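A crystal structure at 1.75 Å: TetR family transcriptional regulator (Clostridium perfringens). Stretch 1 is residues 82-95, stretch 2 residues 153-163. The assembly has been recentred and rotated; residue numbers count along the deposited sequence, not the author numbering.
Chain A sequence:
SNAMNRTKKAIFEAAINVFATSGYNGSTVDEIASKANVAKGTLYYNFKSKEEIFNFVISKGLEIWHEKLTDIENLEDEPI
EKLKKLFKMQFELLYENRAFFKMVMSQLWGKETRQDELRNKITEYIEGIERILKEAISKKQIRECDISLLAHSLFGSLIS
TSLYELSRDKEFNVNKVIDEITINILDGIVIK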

ATOM      1  N   LYS A  82     -13.189 -17.323 -11.495  1.00 16.99           N
ATOM      2  CA  LYS A  82     -13.469 -15.920 -11.204  1.00 13.77           C
ATOM      3  C   LYS A  82     -12.271 -15.248 -10.548  1.00 17.50           C
ATOM      4  O   LYS A  82     -11.987 -14.076 -10.829  1.00 18.66           O
ATOM      5  CB  LYS A  82     -14.700 -15.781 -10.308  1.00 15.88           C
ATOM      6  CG  LYS A  82     -16.043 -16.061 -11.003  1.00 18.47           C
ATOM      7  CD  LYS A  82     -17.155 -16.201  -9.976  1.00 22.41           C
ATOM      8  CE  LYS A  82     -18.531 -16.090 -10.624  1.00 25.14           C
ATOM      9  NZ  LYS A  82     -19.613 -16.232  -9.608  1.00 26.95           N
ATOM     10  N   LEU A  83     -11.548 -15.970  -9.671  1.00 16.13           N
ATOM     11  CA  LEU A  83     -10.370 -15.366  -9.039  1.00 17.21           C
ATOM     12  C   LEU A  83      -9.280 -15.093 -10.063  1.00 19.82           C
ATOM     13  O   LEU A  83      -8.624 -14.047 -10.012  1.00 17.19           O
ATOM     14  CB  LEU A  83      -9.820 -16.248  -7.907  1.00 15.29           C
ATOM     15  CG  LEU A  83     -10.719 -16.342  -6.669  1.00 16.83           C
ATOM     16  CD1 LEU A  83     -10.213 -17.444  -5.719  1.00 19.85           C
ATOM     17  CD2 LEU A  83     -10.823 -14.987  -5.939  1.00 19.33           C
ATOM     18  N   LYS A  84      -9.066 -16.019 -10.998  1.00 16.45           N
ATOM     19  CA  LYS A  84      -8.096 -15.758 -12.056  1.00 17.91           C
ATOM     20  C   LYS A  84      -8.485 -14.525 -12.867  1.00 18.85           C
ATOM     21  O   LYS A  84      -7.627 -13.693 -13.190  1.00 19.26           O
ATOM     22  CB  LYS A  84      -7.956 -16.990 -12.946  1.00 18.02           C
ATOM     23  CG  LYS A  84      -7.259 -18.152 -12.228  1.00 16.81           C
ATOM     24  CD  LYS A  84      -7.523 -19.455 -12.990  1.00 16.57           C
ATOM     25  CE  LYS A  84      -6.922 -20.676 -12.321  1.00 18.94           C
ATOM     26  NZ  LYS A  84      -7.111 -21.824 -13.262  1.00 20.80           N
ATOM     27  N   LYS A  85      -9.780 -14.364 -13.157  1.00 16.75           N
ATOM     28  CA  LYS A  85     -10.233 -13.190 -13.902  1.00 17.52           C
ATOM     29  C   LYS A  85     -10.153 -11.926 -13.050  1.00 19.76           C
ATOM     30  O   LYS A  85      -9.943 -10.835 -13.589  1.00 18.73           O
ATOM     31  CB  LYS A  85     -11.655 -13.406 -14.429  1.00 20.66           C
ATOM     32  CG  LYS A  85     -11.708 -14.388 -15.626  1.00 20.45           C
ATOM     33  CD  LYS A  85     -13.125 -14.796 -16.051  1.00 23.32           C
ATOM     34  CE  LYS A  85     -13.080 -15.516 -17.406  1.00 27.98           C
ATOM     35  NZ  LYS A  85     -14.421 -16.000 -17.842  1.00 32.03           N
ATOM     36  N   LEU A  86     -10.303 -12.059 -11.730  1.00 20.43           N
ATOM     37  CA  LEU A  86     -10.161 -10.914 -10.831  1.00 17.22           C
ATOM     38  C   LEU A  86      -8.749 -10.340 -10.885  1.00 20.77           C
ATOM     39  O   LEU A  86      -8.566  -9.119 -11.000  1.00 20.53           O
ATOM     40  CB  LEU A  86     -10.527 -11.341  -9.404  1.00 19.40           C
ATOM     41  CG  LEU A  86     -10.116 -10.346  -8.305  1.00 22.22           C
ATOM     42  CD1 LEU A  86     -11.015  -9.150  -8.378  1.00 17.61           C
ATOM     43  CD2 LEU A  86     -10.213 -10.999  -6.919  1.00 19.62           C
ATOM     44  N   PHE A  87      -7.729 -11.210 -10.822  1.00 21.05           N
ATOM     45  CA  PHE A  87      -6.353 -10.726 -10.827  1.00 20.74           C
ATOM     46  C   PHE A  87      -6.046  -9.998 -12.124  1.00 21.01           C
ATOM     47  O   PHE A  87      -5.435  -8.922 -12.115  1.00 20.34           O
ATOM     48  CB  PHE A  87      -5.373 -11.887 -10.627  1.00 18.72           C
ATOM     49  CG  PHE A  87      -5.614 -12.674  -9.388  1.00 19.00           C
ATOM     50  CD1 PHE A  87      -6.139 -12.077  -8.256  1.00 25.33           C
ATOM     51  CD2 PHE A  87      -5.335 -14.036  -9.359  1.00 17.52           C
ATOM     52  CE1 PHE A  87      -6.377 -12.819  -7.111  1.00 25.31           C
ATOM     53  CE2 PHE A  87      -5.564 -14.782  -8.212  1.00 23.28           C
ATOM     54  CZ  PHE A  87      -6.079 -14.172  -7.089  1.00 22.39           C
ATOM     55  N   LYS A  88      -6.504 -10.551 -13.249  1.00 17.93           N
ATOM     56  CA  LYS A  88      -6.268  -9.924 -14.540  1.00 19.18           C
ATOM     57  C   LYS A  88      -6.964  -8.571 -14.622  1.00 17.42           C
ATOM     58  O   LYS A  88      -6.349  -7.571 -15.005  1.00 18.52           O
ATOM     59  CB  LYS A  88      -6.752 -10.846 -15.657  1.00 22.10           C
ATOM     60  CG  LYS A  88      -6.720 -10.220 -17.028  1.00 25.19           C
ATOM     61  CD  LYS A  88      -7.328 -11.185 -18.048  1.00 34.34           C
ATOM     62  CE  LYS A  88      -6.798 -10.923 -19.441  1.00 37.40           C
ATOM     63  NZ  LYS A  88      -7.072  -9.534 -19.889  1.00 36.33           N
HETATM   64  N   MSE A  89      -8.243  -8.523 -14.247  1.00 15.89           N
HETATM   65  CA  MSE A  89      -9.019  -7.282 -14.272  1.00 20.10           C
HETATM   66  C   MSE A  89      -8.363  -6.190 -13.403  1.00 19.69           C
HETATM   67  O   MSE A  89      -8.243  -5.040 -13.844  1.00 19.39           O
HETATM   68  CB  MSE A  89     -10.459  -7.551 -13.805  1.00 21.82           C
HETATM   69  CG  MSE A  89     -11.390  -6.325 -13.755  1.00 22.00           C
HETATM   70 SE   MSE A  89     -11.173  -5.244 -12.108  1.00 29.74          SE
HETATM   71  CE  MSE A  89     -12.265  -6.314 -10.887  1.00 20.92           C
ATOM     72  N   GLN A  90      -7.934  -6.551 -12.187  1.00 19.37           N
ATOM     73  CA  GLN A  90      -7.439  -5.538 -11.246  1.00 21.74           C
ATOM     74  C   GLN A  90      -6.124  -4.939 -11.712  1.00 18.96           C
ATOM     75  O   GLN A  90      -5.918  -3.724 -11.611  1.00 16.86           O
ATOM     76  CB  GLN A  90      -7.252  -6.132  -9.846  1.00 22.45           C
ATOM     77  CG  GLN A  90      -8.525  -6.449  -9.113  1.00 22.31           C
ATOM     78  CD  GLN A  90      -8.303  -6.740  -7.632  1.00 22.85           C
ATOM     79  OE1 GLN A  90      -9.170  -6.463  -6.810  1.00 27.75           O
ATOM     80  NE2 GLN A  90      -7.142  -7.291  -7.292  1.00 20.15           N
ATOM     81  N   PHE A  91      -5.213  -5.778 -12.209  1.00 18.66           N
ATOM     82  CA  PHE A  91      -3.921  -5.264 -12.639  1.00 19.71           C
ATOM     83  C   PHE A  91      -4.048  -4.458 -13.921  1.00 21.00           C
ATOM     84  O   PHE A  91      -3.364  -3.438 -14.082  1.00 20.97           O
ATOM     85  CB  PHE A  91      -2.927  -6.409 -12.811  1.00 19.27           C
ATOM     86  CG  PHE A  91      -2.404  -6.952 -11.506  1.00 24.87           C
ATOM     87  CD1 PHE A  91      -1.734  -6.124 -10.622  1.00 23.47           C
ATOM     88  CD2 PHE A  91      -2.580  -8.288 -11.173  1.00 25.94           C
ATOM     89  CE1 PHE A  91      -1.250  -6.607  -9.424  1.00 23.74           C
ATOM     90  CE2 PHE A  91      -2.097  -8.789  -9.979  1.00 25.18           C
ATOM     91  CZ  PHE A  91      -1.429  -7.947  -9.101  1.00 24.70           C
ATOM     92  N   GLU A  92      -4.950  -4.870 -14.827  1.00 18.07           N
ATOM     93  CA  GLU A  92      -5.202  -4.056 -16.011  1.00 21.66           C
ATOM     94  C   GLU A  92      -5.800  -2.712 -15.618  1.00 20.04           C
ATOM     95  O   GLU A  92      -5.357  -1.662 -16.104  1.00 21.04           O
ATOM     96  CB  GLU A  92      -6.109  -4.803 -17.003  1.00 22.42           C
ATOM     97  CG  GLU A  92      -5.373  -5.904 -17.759  1.00 22.60           C
ATOM     98  CD  GLU A  92      -6.276  -6.745 -18.641  1.00 30.49           C
ATOM     99  OE1 GLU A  92      -7.496  -6.492 -18.669  1.00 34.78           O
ATOM    100  OE2 GLU A  92      -5.756  -7.676 -19.298  1.00 31.80           O
ATOM    101  N   LEU A  93      -6.766  -2.721 -14.692  1.00 19.34           N
ATOM    102  CA  LEU A  93      -7.375  -1.469 -14.240  1.00 21.79           C
ATOM    103  C   LEU A  93      -6.357  -0.592 -13.532  1.00 20.16           C
ATOM    104  O   LEU A  93      -6.305   0.621 -13.765  1.00 20.25           O
ATOM    105  CB  LEU A  93      -8.561  -1.751 -13.317  1.00 23.37           C
ATOM    106  CG  LEU A  93      -9.718  -0.757 -13.355  1.00 28.52           C
ATOM    107  CD1 LEU A  93     -10.084  -0.409 -14.804  1.00 31.61           C
ATOM    108  CD2 LEU A  93     -10.933  -1.301 -12.602  1.00 26.82           C
ATOM    109  N   LEU A  94      -5.535  -1.194 -12.665  1.00 17.36           N
ATOM    110  CA  LEU A  94      -4.460  -0.455 -12.008  1.00 18.63           C
ATOM    111  C   LEU A  94      -3.530   0.187 -13.030  1.00 21.40           C
ATOM    112  O   LEU A  94      -3.190   1.365 -12.919  1.00 20.12           O
ATOM    113  CB  LEU A  94      -3.673  -1.391 -11.094  1.00 19.04           C
ATOM    114  CG  LEU A  94      -2.394  -0.823 -10.512  1.00 19.26           C
ATOM    115  CD1 LEU A  94      -2.745   0.360  -9.648  1.00 21.90           C
ATOM    116  CD2 LEU A  94      -1.691  -1.901  -9.698  1.00 18.44           C
ATOM    117  N   TYR A  95      -3.103  -0.585 -14.030  1.00 19.81           N
ATOM    118  CA  TYR A  95      -2.156  -0.073 -15.012  1.00 22.25           C
ATOM    119  C   TYR A  95      -2.759   1.052 -15.842  1.00 23.02           C
ATOM    120  O   TYR A  95      -2.044   1.977 -16.257  1.00 25.51           O
ATOM    121  CB  TYR A  95      -1.682  -1.205 -15.923  1.00 24.52           C
ATOM    122  CG  TYR A  95      -0.440  -0.836 -16.702  1.00 31.16           C
ATOM    123  CD1 TYR A  95       0.716  -0.448 -16.040  1.00 31.92           C
ATOM    124  CD2 TYR A  95      -0.430  -0.855 -18.093  1.00 37.14           C
ATOM    125  CE1 TYR A  95       1.854  -0.100 -16.737  1.00 38.38           C
ATOM    126  CE2 TYR A  95       0.710  -0.512 -18.803  1.00 38.78           C
ATOM    127  CZ  TYR A  95       1.847  -0.134 -18.114  1.00 43.58           C
ATOM    128  OH  TYR A  95       2.991   0.215 -18.792  1.00 57.98           O
ATOM    129  N   SER A 153      -5.455  -9.229   1.497  1.00 18.63           N
ATOM    130  CA  SER A 153      -4.195  -9.577   0.855  1.00 18.76           C
ATOM    131  C   SER A 153      -4.317  -9.529  -0.658  1.00 17.54           C
ATOM    132  O   SER A 153      -3.366  -9.141  -1.347  1.00 20.14           O
ATOM    133  CB  SER A 153      -3.735 -10.974   1.300  1.00 19.07           C
ATOM    134  OG  SER A 153      -3.234 -10.916   2.621  1.00 32.41           O
ATOM    135  N   LEU A 154      -5.466  -9.950  -1.198  1.00 17.27           N
ATOM    136  CA  LEU A 154      -5.648  -9.919  -2.647  1.00 19.66           C
ATOM    137  C   LEU A 154      -5.755  -8.492  -3.152  1.00 17.46           C
ATOM    138  O   LEU A 154      -5.188  -8.157  -4.199  1.00 20.36           O
ATOM    139  CB  LEU A 154      -6.887 -10.714  -3.058  1.00 15.89           C
ATOM    140  CG  LEU A 154      -6.901 -12.185  -2.668  1.00 22.19           C
ATOM    141  CD1 LEU A 154      -8.024 -12.872  -3.419  1.00 19.48           C
ATOM    142  CD2 LEU A 154      -5.553 -12.803  -2.968  1.00 23.29           C
ATOM    143  N   PHE A 155      -6.464  -7.628  -2.416  1.00 19.06           N
ATOM    144  CA  PHE A 155      -6.449  -6.213  -2.759  1.00 21.80           C
ATOM    145  C   PHE A 155      -5.050  -5.628  -2.581  1.00 23.10           C
ATOM    146  O   PHE A 155      -4.578  -4.853  -3.422  1.00 25.46           O
ATOM    147  CB  PHE A 155      -7.455  -5.440  -1.908  1.00 20.17           C
ATOM    148  CG  PHE A 155      -7.497  -3.977  -2.237  1.00 20.82           C
ATOM    149  CD1 PHE A 155      -8.186  -3.533  -3.356  1.00 22.26           C
ATOM    150  CD2 PHE A 155      -6.816  -3.058  -1.454  1.00 19.91           C
ATOM    151  CE1 PHE A 155      -8.206  -2.184  -3.683  1.00 22.98           C
ATOM    152  CE2 PHE A 155      -6.829  -1.716  -1.773  1.00 21.46           C
ATOM    153  CZ  PHE A 155      -7.530  -1.280  -2.883  1.00 22.25           C
ATOM    154  N   GLY A 156      -4.365  -6.010  -1.499  1.00 24.25           N
ATOM    155  CA  GLY A 156      -3.038  -5.505  -1.203  1.00 25.59           C
ATOM    156  C   GLY A 156      -1.987  -5.840  -2.241  1.00 25.44           C
ATOM    157  O   GLY A 156      -0.987  -5.122  -2.336  1.00 27.07           O
ATOM    158  N   SER A 157      -2.194  -6.894  -3.036  1.00 21.97           N
ATOM    159  CA  SER A 157      -1.311  -7.133  -4.179  1.00 21.71           C
ATOM    160  C   SER A 157      -1.264  -5.929  -5.121  1.00 26.00           C
ATOM    161  O   SER A 157      -0.236  -5.691  -5.766  1.00 23.27           O
ATOM    162  CB  SER A 157      -1.729  -8.391  -4.944  1.00 25.40           C
ATOM    163  OG  SER A 157      -2.894  -8.188  -5.736  1.00 30.78           O
ATOM    164  N   LEU A 158      -2.353  -5.158  -5.209  1.00 22.22           N
ATOM    165  CA  LEU A 158      -2.321  -3.939  -6.014  1.00 24.23           C
ATOM    166  C   LEU A 158      -1.364  -2.919  -5.429  1.00 19.01           C
ATOM    167  O   LEU A 158      -0.715  -2.168  -6.167  1.00 18.34           O
ATOM    168  CB  LEU A 158      -3.709  -3.325  -6.104  1.00 16.49           C
ATOM    169  CG  LEU A 158      -4.723  -4.209  -6.816  1.00 22.30           C
ATOM    170  CD1 LEU A 158      -6.083  -3.552  -6.769  1.00 23.08           C
ATOM    171  CD2 LEU A 158      -4.262  -4.458  -8.251  1.00 24.23           C
ATOM    172  N   ILE A 159      -1.312  -2.842  -4.102  1.00 20.23           N
ATOM    173  CA  ILE A 159      -0.521  -1.806  -3.459  1.00 19.27           C
ATOM    174  C   ILE A 159       0.960  -2.097  -3.614  1.00 18.68           C
ATOM    175  O   ILE A 159       1.738  -1.229  -4.024  1.00 16.80           O
ATOM    176  CB  ILE A 159      -0.916  -1.661  -1.979  1.00 20.82           C
ATOM    177  CG1 ILE A 159      -2.425  -1.417  -1.878  1.00 30.42           C
ATOM    178  CG2 ILE A 159      -0.107  -0.532  -1.350  1.00 25.17           C
ATOM    179  CD1 ILE A 159      -2.955  -1.188  -0.474  1.00 30.27           C
ATOM    180  N   SER A 160       1.378  -3.323  -3.283  1.00 18.77           N
ATOM    181  CA  SER A 160       2.791  -3.655  -3.402  1.00 19.91           C
ATOM    182  C   SER A 160       3.235  -3.656  -4.860  1.00 19.03           C
ATOM    183  O   SER A 160       4.368  -3.262  -5.161  1.00 20.00           O
ATOM    184  CB  SER A 160       3.078  -5.006  -2.731  1.00 16.76           C
ATOM    185  OG  SER A 160       2.283  -6.026  -3.287  1.00 22.42           O
ATOM    186  N   THR A 161       2.349  -4.036  -5.782  1.00 17.85           N
ATOM    187  CA  THR A 161       2.704  -3.982  -7.198  1.00 18.48           C
ATOM    188  C   THR A 161       2.810  -2.540  -7.684  1.00 22.08           C
ATOM    189  O   THR A 161       3.682  -2.220  -8.495  1.00 21.08           O
ATOM    190  CB  THR A 161       1.693  -4.767  -8.033  1.00 22.08           C
ATOM    191  OG1 THR A 161       1.650  -6.110  -7.546  1.00 22.44           O
ATOM    192  CG2 THR A 161       2.102  -4.790  -9.500  1.00 24.34           C
ATOM    193  N   SER A 162       1.939  -1.656  -7.193  1.00 19.75           N
ATOM    194  CA  SER A 162       2.070  -0.238  -7.521  1.00 22.23           C
ATOM    195  C   SER A 162       3.428   0.296  -7.102  1.00 23.05           C
ATOM    196  O   SER A 162       4.021   1.129  -7.796  1.00 21.56           O
ATOM    197  CB  SER A 162       0.974   0.576  -6.838  1.00 21.54           C
ATOM    198  OG  SER A 162      -0.271   0.376  -7.453  1.00 25.52           O
ATOM    199  N   LEU A 163       3.933  -0.156  -5.954  1.00 21.32           N
ATOM    200  CA  LEU A 163       5.254   0.281  -5.524  1.00 22.75           C
ATOM    201  C   LEU A 163       6.331  -0.310  -6.425  1.00 23.10           C
ATOM    202  O   LEU A 163       7.295   0.369  -6.795  1.00 23.03           O
ATOM    203  CB  LEU A 163       5.476  -0.120  -4.064  1.00 22.57           C
ATOM    204  CG  LEU A 163       6.806   0.301  -3.458  1.00 26.37           C
ATOM    205  CD1 LEU A 163       6.847   1.830  -3.348  1.00 23.62           C
ATOM    206  CD2 LEU A 163       6.981  -0.347  -2.101  1.00 24.01           C
TER
HETATM  207  O   HOH W   1      -4.919  -8.386  -8.457  1.00 26.60           O

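The two helices, residues 82-95 and 153-163, run in broadly the same direction, their axes inclined by 35° and separated by 10.4 Å at closest approach. Together they bury 488 Å², and no direct hydrogen bond or salt bridge joins them; the contact rests chiefly on apolar packing.

Leu 158 gives up the most area and forms the centre of that packing. Its CB leaves the backbone sideways, but the m,t rotamer carries CD2 into the first helix, where it lies 3.8 Å from CB of Gln 90, 3.8 Å from CD1 of Phe 91 and 3.9 Å from CD2 of Leu 94. One methyl is thus shared by three residues spanning just over one helical turn. Toward the N-terminal end of both segments, Leu 154 plays a similar part: its CD1 sits 4.0 Å from CE1 of Phe 87, at the edge of the ring, and 4.3 Å from CD2 of Leu 83.

Three hydroxyls also face apolar groups of the first helix. OG of Ser 157 lies 3.7 Å from CZ of Phe 91, OG1 of Thr 161 is 3.5 Å from CE1 of the same ring, and OG of Ser 162 approaches CD1 of Leu 94 to 3.3 Å. Each hydroxyl donates to a carbonyl of its own helix: Ser 157 OG to Leu 154 O (2.8 Å), Thr 161 OG1 to Ser 157 O (2.6 Å) and Ser 162 OG to Leu 158 O (2.9 Å). These bonds satisfy the donors locally, so the hydroxyls can pack against carbon without an unpaired proton.

The polar link between the helices is indirect. NE2 of Gln 90 donates to a water at 2.7 Å, and this water in turn donates a weak hydrogen bond to OG of Ser 157 at 3.4 Å.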